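Local coordinates for ABC transporter binding protein AcbH (Actinoplanes, PDB 3OO8), which serves as the extracellular solute receptor of an ABC transporter and binds beta-D-galactopyranose with an exclusive preference, at residues W217-R230 / F390-K404. The protein carries 2 engineered substitutions. Residues are numbered along the deposited sequence; the frame is centred on the assembly and turned at random.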
ATOM      1  N   TRP A 217       3.112 -21.752   2.829  1.00 12.71           N
ATOM      2  CA  TRP A 217       2.339 -21.205   3.936  1.00 12.12           C
ATOM      3  C   TRP A 217       2.491 -22.034   5.181  1.00 14.58           C
ATOM      4  O   TRP A 217       2.079 -21.579   6.224  1.00 11.85           O
ATOM      5  CB  TRP A 217       0.869 -21.028   3.564  1.00 12.39           C
ATOM      6  CG  TRP A 217       0.713 -19.856   2.613  1.00 13.20           C
ATOM      7  CD1 TRP A 217       0.891 -19.877   1.258  1.00 14.38           C
ATOM      8  CD2 TRP A 217       0.460 -18.494   2.977  1.00 14.39           C
ATOM      9  NE1 TRP A 217       0.710 -18.601   0.746  1.00 12.37           N
ATOM     10  CE2 TRP A 217       0.463 -17.739   1.785  1.00 14.28           C
ATOM     11  CE3 TRP A 217       0.204 -17.843   4.204  1.00 17.36           C
ATOM     12  CZ2 TRP A 217       0.203 -16.358   1.767  1.00 16.61           C
ATOM     13  CZ3 TRP A 217      -0.057 -16.447   4.187  1.00 15.61           C
ATOM     14  CH2 TRP A 217      -0.050 -15.734   2.971  1.00 14.92           C
ATOM     15  N   THR A 218       3.065 -23.229   5.057  1.00 13.85           N
ATOM     16  CA  THR A 218       3.327 -24.107   6.197  1.00 14.85           C
ATOM     17  C   THR A 218       4.673 -23.803   6.845  1.00 15.47           C
ATOM     18  O   THR A 218       5.059 -24.453   7.824  1.00 17.63           O
ATOM     19  CB  THR A 218       3.312 -25.577   5.757  1.00 14.45           C
ATOM     20  OG1 THR A 218       4.021 -25.692   4.508  1.00 16.58           O
ATOM     21  CG2 THR A 218       1.886 -26.052   5.588  1.00 17.27           C
ATOM     22  N   ASP A 219       5.392 -22.819   6.308  1.00 13.69           N
ATOM     23  CA  ASP A 219       6.719 -22.518   6.830  1.00 14.44           C
ATOM     24  C   ASP A 219       6.668 -22.042   8.273  1.00 15.49           C
ATOM     25  O   ASP A 219       5.718 -21.365   8.650  1.00 14.61           O
ATOM     26  CB  ASP A 219       7.387 -21.453   5.977  1.00 14.71           C
ATOM     27  CG  ASP A 219       8.840 -21.261   6.337  1.00 16.82           C
ATOM     28  OD1 ASP A 219       9.667 -22.064   5.855  1.00 18.32           O
ATOM     29  OD2 ASP A 219       9.165 -20.294   7.062  1.00 13.90           O
ATOM     30  N   PRO A 220       7.681 -22.394   9.095  1.00 15.62           N
ATOM     31  CA  PRO A 220       7.561 -21.953  10.489  1.00 16.17           C
ATOM     32  C   PRO A 220       7.513 -20.433  10.666  1.00 16.39           C
ATOM     33  O   PRO A 220       7.038 -19.976  11.693  1.00 14.21           O
ATOM     34  CB  PRO A 220       8.834 -22.500  11.146  1.00 17.64           C
ATOM     35  CG  PRO A 220       9.172 -23.720  10.339  1.00 20.59           C
ATOM     36  CD  PRO A 220       8.745 -23.403   8.918  1.00 17.43           C
ATOM     37  N   GLY A 221       8.031 -19.666   9.706  1.00 14.54           N
ATOM     38  CA  GLY A 221       7.957 -18.201   9.840  1.00 14.99           C
ATOM     39  C   GLY A 221       6.512 -17.725   9.891  1.00 12.80           C
ATOM     40  O   GLY A 221       6.218 -16.676  10.486  1.00 13.09           O
ATOM     41  N   VAL A 222       5.633 -18.458   9.209  1.00 10.94           N
ATOM     42  CA  VAL A 222       4.212 -18.144   9.199  1.00 11.70           C
ATOM     43  C   VAL A 222       3.581 -18.499  10.533  1.00 11.93           C
ATOM     44  O   VAL A 222       2.714 -17.781  11.042  1.00 11.00           O
ATOM     45  CB  VAL A 222       3.485 -18.811   8.013  1.00 11.88           C
ATOM     46  CG1 VAL A 222       2.005 -18.565   8.096  1.00 11.06           C
ATOM     47  CG2 VAL A 222       3.999 -18.219   6.724  1.00 14.59           C
ATOM     48  N   THR A 223       4.005 -19.620  11.105  1.00 12.93           N
ATOM     49  CA  THR A 223       3.533 -19.989  12.433  1.00 13.64           C
ATOM     50  C   THR A 223       3.906 -18.895  13.416  1.00 12.40           C
ATOM     51  O   THR A 223       3.090 -18.525  14.262  1.00 13.05           O
ATOM     52  CB  THR A 223       4.171 -21.312  12.924  1.00 12.31           C
ATOM     53  OG1 THR A 223       4.104 -22.292  11.873  1.00 15.36           O
ATOM     54  CG2 THR A 223       3.389 -21.825  14.150  1.00 12.93           C
ATOM     55  N   LYS A 224       5.099 -18.354  13.277  1.00 12.41           N
ATOM     56  CA  LYS A 224       5.573 -17.307  14.185  1.00 13.37           C
ATOM     57  C   LYS A 224       4.763 -16.035  14.068  1.00 14.59           C
ATOM     58  O   LYS A 224       4.536 -15.350  15.080  1.00 15.16           O
ATOM     59  CB  LYS A 224       7.040 -17.015  13.962  1.00 16.85           C
ATOM     60  CG  LYS A 224       7.997 -18.083  14.472  1.00 22.10           C
ATOM     61  CD  LYS A 224       9.401 -17.617  14.195  1.00 29.92           C
ATOM     62  CE  LYS A 224       9.395 -16.837  12.888  1.00 31.82           C
ATOM     63  NZ  LYS A 224      10.697 -16.764  12.221  1.00 27.56           N
ATOM     64  N   VAL A 225       4.353 -15.698  12.844  1.00 12.29           N
ATOM     65  CA  VAL A 225       3.422 -14.572  12.654  1.00 12.18           C
ATOM     66  C   VAL A 225       2.127 -14.747  13.431  1.00 12.60           C
ATOM     67  O   VAL A 225       1.701 -13.857  14.169  1.00 11.84           O
ATOM     68  CB  VAL A 225       3.121 -14.294  11.163  1.00 13.03           C
ATOM     69  CG1 VAL A 225       1.945 -13.293  11.019  1.00 13.38           C
ATOM     70  CG2 VAL A 225       4.361 -13.791  10.459  1.00 14.21           C
ATOM     71  N   PHE A 226       1.515 -15.912  13.288  1.00 10.53           N
ATOM     72  CA  PHE A 226       0.239 -16.152  13.948  1.00 11.62           C
ATOM     73  C   PHE A 226       0.376 -16.279  15.466  1.00 12.05           C
ATOM     74  O   PHE A 226      -0.531 -15.875  16.229  1.00 14.19           O
ATOM     75  CB  PHE A 226      -0.501 -17.329  13.285  1.00 11.33           C
ATOM     76  CG  PHE A 226      -1.179 -16.973  11.959  1.00 11.00           C
ATOM     77  CD1 PHE A 226      -2.318 -16.173  11.923  1.00 12.36           C
ATOM     78  CD2 PHE A 226      -0.681 -17.473  10.756  1.00 12.71           C
ATOM     79  CE1 PHE A 226      -2.935 -15.852  10.711  1.00 13.84           C
ATOM     80  CE2 PHE A 226      -1.308 -17.176   9.544  1.00 12.58           C
ATOM     81  CZ  PHE A 226      -2.416 -16.368   9.515  1.00 15.48           C
ATOM     82  N   ASP A 227       1.496 -16.840  15.907  1.00 13.75           N
ATOM     83  CA  ASP A 227       1.816 -16.921  17.340  1.00 14.72           C
ATOM     84  C   ASP A 227       1.922 -15.521  17.927  1.00 14.24           C
ATOM     85  O   ASP A 227       1.374 -15.259  18.998  1.00 17.04           O
ATOM     86  CB  ASP A 227       3.066 -17.762  17.609  1.00 13.97           C
ATOM     87  CG  ASP A 227       2.808 -19.256  17.436  1.00 15.44           C
ATOM     88  OD1 ASP A 227       1.647 -19.690  17.498  1.00 18.10           O
ATOM     89  OD2 ASP A 227       3.786 -20.011  17.253  1.00 22.93           O
ATOM     90  N   GLN A 228       2.545 -14.597  17.195  1.00 12.36           N
ATOM     91  CA  GLN A 228       2.620 -13.213  17.681  1.00 12.74           C
ATOM     92  C   GLN A 228       1.228 -12.596  17.705  1.00 13.52           C
ATOM     93  O   GLN A 228       0.868 -11.832  18.608  1.00 13.14           O
ATOM     94  CB  GLN A 228       3.544 -12.365  16.784  1.00 12.13           C
ATOM     95  CG  GLN A 228       4.100 -11.117  17.489  1.00 12.97           C
ATOM     96  CD  GLN A 228       5.481 -11.302  18.141  1.00 16.81           C
ATOM     97  OE1 GLN A 228       6.180 -12.305  17.931  1.00 18.63           O
ATOM     98  NE2 GLN A 228       5.906 -10.287  18.894  1.00 12.90           N
ATOM     99  N   TRP A 229       0.419 -12.943  16.715  1.00 12.83           N
ATOM    100  CA  TRP A 229      -0.921 -12.373  16.618  1.00 12.61           C
ATOM    101  C   TRP A 229      -1.794 -12.878  17.773  1.00 13.92           C
ATOM    102  O   TRP A 229      -2.707 -12.167  18.224  1.00 15.38           O
ATOM    103  CB  TRP A 229      -1.554 -12.737  15.270  1.00 13.42           C
ATOM    104  CG  TRP A 229      -2.682 -11.850  14.822  1.00 11.85           C
ATOM    105  CD1 TRP A 229      -3.565 -11.119  15.617  1.00 13.87           C
ATOM    106  CD2 TRP A 229      -3.132 -11.680  13.481  1.00 11.96           C
ATOM    107  NE1 TRP A 229      -4.488 -10.480  14.824  1.00 14.40           N
ATOM    108  CE2 TRP A 229      -4.246 -10.800  13.507  1.00 12.65           C
ATOM    109  CE3 TRP A 229      -2.671 -12.162  12.242  1.00 15.77           C
ATOM    110  CZ2 TRP A 229      -4.920 -10.408  12.345  1.00 14.72           C
ATOM    111  CZ3 TRP A 229      -3.348 -11.774  11.072  1.00 13.61           C
ATOM    112  CH2 TRP A 229      -4.442 -10.884  11.129  1.00 12.97           C
ATOM    113  N   ARG A 230      -1.518 -14.102  18.247  1.00 15.33           N
ATOM    114  CA  ARG A 230      -2.277 -14.617  19.406  1.00 16.38           C
ATOM    115  C   ARG A 230      -2.120 -13.657  20.566  1.00 17.48           C
ATOM    116  O   ARG A 230      -3.083 -13.411  21.306  1.00 16.98           O
ATOM    117  CB  ARG A 230      -1.857 -16.050  19.790  1.00 17.58           C
ATOM    118  CG  ARG A 230      -2.429 -17.070  18.818  1.00 21.24           C
ATOM    119  CD  ARG A 230      -1.919 -18.491  19.024  1.00 32.02           C
ATOM    120  NE  ARG A 230      -1.999 -18.960  20.404  1.00 43.62           N
ATOM    121  CZ  ARG A 230      -0.962 -19.443  21.086  1.00 45.60           C
ATOM    122  NH1 ARG A 230       0.240 -19.539  20.518  1.00 45.87           N
ATOM    123  NH2 ARG A 230      -1.131 -19.857  22.331  1.00 42.12           N
ATOM    124  N   PHE A 390      -9.020 -17.527  11.874  1.00 18.86           N
ATOM    125  CA  PHE A 390      -8.065 -17.332  12.959  1.00 17.72           C
ATOM    126  C   PHE A 390      -8.595 -16.344  14.016  1.00 16.69           C
ATOM    127  O   PHE A 390      -8.542 -16.596  15.219  1.00 18.17           O
ATOM    128  CB  PHE A 390      -6.706 -16.834  12.429  1.00 16.36           C
ATOM    129  CG  PHE A 390      -5.765 -16.422  13.523  1.00 12.85           C
ATOM    130  CD1 PHE A 390      -5.058 -17.371  14.262  1.00 14.08           C
ATOM    131  CD2 PHE A 390      -5.606 -15.076  13.856  1.00 15.63           C
ATOM    132  CE1 PHE A 390      -4.184 -16.979  15.296  1.00 17.23           C
ATOM    133  CE2 PHE A 390      -4.756 -14.691  14.894  1.00 11.44           C
ATOM    134  CZ  PHE A 390      -4.043 -15.627  15.611  1.00 11.14           C
ATOM    135  N   ILE A 391      -9.086 -15.196  13.558  1.00 15.15           N
ATOM    136  CA  ILE A 391      -9.642 -14.183  14.437  1.00 15.68           C
ATOM    137  C   ILE A 391     -10.750 -14.778  15.294  1.00 18.14           C
ATOM    138  O   ILE A 391     -10.797 -14.482  16.479  1.00 19.12           O
ATOM    139  CB  ILE A 391     -10.143 -12.972  13.640  1.00 14.31           C
ATOM    140  CG1 ILE A 391      -8.941 -12.200  13.069  1.00 16.23           C
ATOM    141  CG2 ILE A 391     -11.040 -12.055  14.512  1.00 15.37           C
ATOM    142  CD1 ILE A 391      -9.283 -11.234  11.958  1.00 19.27           C
ATOM    143  N   ASP A 392     -11.624 -15.605  14.701  1.00 20.46           N
ATOM    144  CA  ASP A 392     -12.713 -16.262  15.458  1.00 22.93           C
ATOM    145  C   ASP A 392     -12.232 -17.200  16.572  1.00 23.66           C
ATOM    146  O   ASP A 392     -12.903 -17.358  17.602  1.00 23.70           O
ATOM    147  CB  ASP A 392     -13.578 -17.084  14.501  1.00 25.12           C
ATOM    148  CG  ASP A 392     -14.567 -16.241  13.720  1.00 28.43           C
ATOM    149  OD1 ASP A 392     -14.912 -15.138  14.189  1.00 29.31           O
ATOM    150  OD2 ASP A 392     -15.020 -16.706  12.643  1.00 35.25           O
ATOM    151  N   GLN A 393     -11.089 -17.844  16.357  1.00 22.64           N
ATOM    152  CA  GLN A 393     -10.534 -18.811  17.303  1.00 23.74           C
ATOM    153  C   GLN A 393      -9.018 -18.827  17.189  1.00 22.19           C
ATOM    154  O   GLN A 393      -8.456 -19.671  16.470  1.00 22.14           O
ATOM    155  CB  GLN A 393     -11.056 -20.221  17.014  1.00 21.73           C
ATOM    156  CG  GLN A 393     -12.582 -20.327  17.022  1.00 34.78           C
ATOM    157  CD  GLN A 393     -13.095 -21.760  17.179  1.00 41.37           C
ATOM    158  OE1 GLN A 393     -12.318 -22.713  17.262  1.00 41.36           O
ATOM    159  NE2 GLN A 393     -14.413 -21.905  17.257  1.00 44.86           N
ATOM    160  N   PRO A 394      -8.348 -17.903  17.887  1.00 20.12           N
ATOM    161  CA  PRO A 394      -6.880 -17.762  17.766  1.00 19.79           C
ATOM    162  C   PRO A 394      -6.039 -18.745  18.581  1.00 18.68           C
ATOM    163  O   PRO A 394      -5.297 -18.361  19.498  1.00 18.89           O
ATOM    164  CB  PRO A 394      -6.636 -16.305  18.188  1.00 19.52           C
ATOM    165  CG  PRO A 394      -7.766 -16.058  19.210  1.00 20.79           C
ATOM    166  CD  PRO A 394      -8.957 -16.763  18.603  1.00 20.60           C
ATOM    167  N   THR A 395      -6.102 -20.013  18.177  1.00 20.33           N
ATOM    168  CA  THR A 395      -5.421 -21.083  18.885  1.00 19.45           C
ATOM    169  C   THR A 395      -4.406 -21.807  18.016  1.00 19.70           C
ATOM    170  O   THR A 395      -4.444 -21.679  16.785  1.00 19.31           O
ATOM    171  CB  THR A 395      -6.447 -22.120  19.326  1.00 19.46           C
ATOM    172  OG1 THR A 395      -7.114 -22.633  18.163  1.00 23.48           O
ATOM    173  CG2 THR A 395      -7.467 -21.478  20.264  1.00 18.78           C
ATOM    174  N   PRO A 396      -3.514 -22.591  18.650  1.00 18.39           N
ATOM    175  CA  PRO A 396      -2.569 -23.383  17.874  1.00 18.68           C
ATOM    176  C   PRO A 396      -3.231 -24.294  16.830  1.00 18.26           C
ATOM    177  O   PRO A 396      -2.697 -24.437  15.717  1.00 16.78           O
ATOM    178  CB  PRO A 396      -1.850 -24.189  18.941  1.00 21.45           C
ATOM    179  CG  PRO A 396      -1.814 -23.196  20.143  1.00 18.62           C
ATOM    180  CD  PRO A 396      -3.188 -22.593  20.094  1.00 19.97           C
ATOM    181  N   GLU A 397      -4.376 -24.882  17.166  1.00 20.13           N
ATOM    182  CA  GLU A 397      -5.021 -25.807  16.229  1.00 20.15           C
ATOM    183  C   GLU A 397      -5.552 -25.041  15.033  1.00 21.03           C
ATOM    184  O   GLU A 397      -5.491 -25.528  13.901  1.00 19.81           O
ATOM    185  CB  GLU A 397      -6.145 -26.633  16.881  1.00 20.04           C
ATOM    186  CG  GLU A 397      -6.783 -27.669  15.937  1.00 26.56           C
ATOM    187  CD  GLU A 397      -5.755 -28.675  15.395  1.00 32.55           C
ATOM    188  OE1 GLU A 397      -4.813 -29.019  16.145  1.00 37.73           O
ATOM    189  OE2 GLU A 397      -5.872 -29.100  14.218  1.00 31.96           O
ATOM    190  N   THR A 398      -6.063 -23.840  15.282  1.00 17.61           N
ATOM    191  CA  THR A 398      -6.624 -23.052  14.192  1.00 18.06           C
ATOM    192  C   THR A 398      -5.469 -22.608  13.298  1.00 15.59           C
ATOM    193  O   THR A 398      -5.613 -22.600  12.074  1.00 16.29           O
ATOM    194  CB  THR A 398      -7.397 -21.841  14.684  1.00 18.21           C
ATOM    195  OG1 THR A 398      -8.511 -22.271  15.490  1.00 19.00           O
ATOM    196  CG2 THR A 398      -7.910 -21.021  13.508  1.00 21.23           C
ATOM    197  N   ILE A 399      -4.330 -22.270  13.909  1.00 14.75           N
ATOM    198  CA  ILE A 399      -3.148 -21.908  13.124  1.00 14.15           C
ATOM    199  C   ILE A 399      -2.720 -23.054  12.227  1.00 15.88           C
ATOM    200  O   ILE A 399      -2.391 -22.842  11.074  1.00 13.24           O
ATOM    201  CB  ILE A 399      -1.976 -21.434  13.993  1.00 13.36           C
ATOM    202  CG1 ILE A 399      -2.367 -20.162  14.775  1.00 14.55           C
ATOM    203  CG2 ILE A 399      -0.699 -21.272  13.122  1.00 12.67           C
ATOM    204  CD1 ILE A 399      -1.320 -19.703  15.844  1.00 14.96           C
ATOM    205  N   ALA A 400      -2.717 -24.276  12.752  1.00 14.80           N
ATOM    206  CA  ALA A 400      -2.343 -25.407  11.908  1.00 15.56           C
ATOM    207  C   ALA A 400      -3.341 -25.549  10.758  1.00 15.52           C
ATOM    208  O   ALA A 400      -2.944 -25.833   9.634  1.00 16.29           O
ATOM    209  CB  ALA A 400      -2.280 -26.681  12.735  1.00 18.49           C
ATOM    210  N   THR A 401      -4.620 -25.334  11.032  1.00 14.57           N
ATOM    211  CA  THR A 401      -5.651 -25.468  10.000  1.00 15.64           C
ATOM    212  C   THR A 401      -5.441 -24.417   8.910  1.00 16.33           C
ATOM    213  O   THR A 401      -5.473 -24.710   7.703  1.00 15.69           O
ATOM    214  CB  THR A 401      -7.041 -25.314  10.609  1.00 16.19           C
ATOM    215  OG1 THR A 401      -7.219 -26.356  11.579  1.00 21.63           O
ATOM    216  CG2 THR A 401      -8.113 -25.431   9.537  1.00 14.79           C
ATOM    217  N   VAL A 402      -5.187 -23.191   9.359  1.00 13.87           N
ATOM    218  CA  VAL A 402      -4.987 -22.060   8.441  1.00 13.73           C
ATOM    219  C   VAL A 402      -3.764 -22.279   7.573  1.00 13.70           C
ATOM    220  O   VAL A 402      -3.796 -22.051   6.361  1.00 13.78           O
ATOM    221  CB  VAL A 402      -4.885 -20.731   9.233  1.00 14.98           C
ATOM    222  CG1 VAL A 402      -4.262 -19.623   8.383  1.00 17.81           C
ATOM    223  CG2 VAL A 402      -6.269 -20.368   9.767  1.00 16.34           C
ATOM    224  N   GLN A 403      -2.681 -22.759   8.176  1.00 12.52           N
ATOM    225  CA  GLN A 403      -1.480 -22.983   7.389  1.00 11.86           C
ATOM    226  C   GLN A 403      -1.676 -24.045   6.314  1.00 12.39           C
ATOM    227  O   GLN A 403      -1.200 -23.879   5.173  1.00 12.35           O
ATOM    228  CB  GLN A 403      -0.257 -23.285   8.259  1.00 13.77           C
ATOM    229  CG  GLN A 403       0.185 -22.080   9.111  1.00 13.95           C
ATOM    230  CD  GLN A 403       1.570 -22.272   9.713  1.00 14.06           C
ATOM    231  OE1 GLN A 403       2.612 -22.176   9.017  1.00 14.22           O
ATOM    232  NE2 GLN A 403       1.604 -22.532  11.005  1.00 13.13           N
ATOM    233  N   LYS A 404      -2.317 -25.153   6.691  1.00 12.88           N
ATOM    234  CA  LYS A 404      -2.555 -26.222   5.734  1.00 12.58           C
ATOM    235  C   LYS A 404      -3.496 -25.748   4.627  1.00 13.30           C
ATOM    236  O   LYS A 404      -3.205 -25.928   3.429  1.00 14.69           O
ATOM    237  CB  LYS A 404      -3.089 -27.492   6.413  1.00 13.81           C
ATOM    238  CG  LYS A 404      -3.689 -28.463   5.397  1.00 14.23           C
ATOM    239  CD  LYS A 404      -4.077 -29.785   6.022  1.00 15.58           C
ATOM    240  CE  LYS A 404      -2.844 -30.654   6.303  1.00 16.06           C
ATOM    241  NZ  LYS A 404      -2.101 -31.044   5.046  1.00 19.12           N
TER
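With CG trans to the backbone N in Phe390 (chi1 171°) but beside the N in Phe226, the two side chains slide past each other in opposite directions and their rings touch. The edge of the Phe226 ring is thereby directed at the face of Phe390, Phe226 CD1 lying 3.8 Å from Phe390 CG, in an edge-to-face pair with planes at 56°. Phe390 CE2 in turn sits over one face of the Trp229 indole, 3.5 Å from Trp229 CG, which completes an aromatic cluster; Trp229 NE1 is satisfied by Gln236. Replacing Phe390 with an alanine would probably open a gap between Phe226 and Trp229 and leave both rings freer to shift. In this class 2 solute-binding fold, the cluster ties helix 220-232 to the end of helix 377-392, while residues 396-404 run across residues 220-230 with their N-to-C directions 140° apart. From 396-404 Ile399 enters as a knob among Thr223, Phe226, Asp227 and Arg230, Ile399 CD1 lying 3.5 Å from Arg230 CD. Arg230 lays one face of its guanidinium over the Pro396 ring, and Arg230 NH1 gives a weak hydrogen bond, part of a salt bridge, to Asp227 OD1 (3.3 Å). The largely buried Gln403 side chain reaches Thr223 and the Trp217 carbonyl.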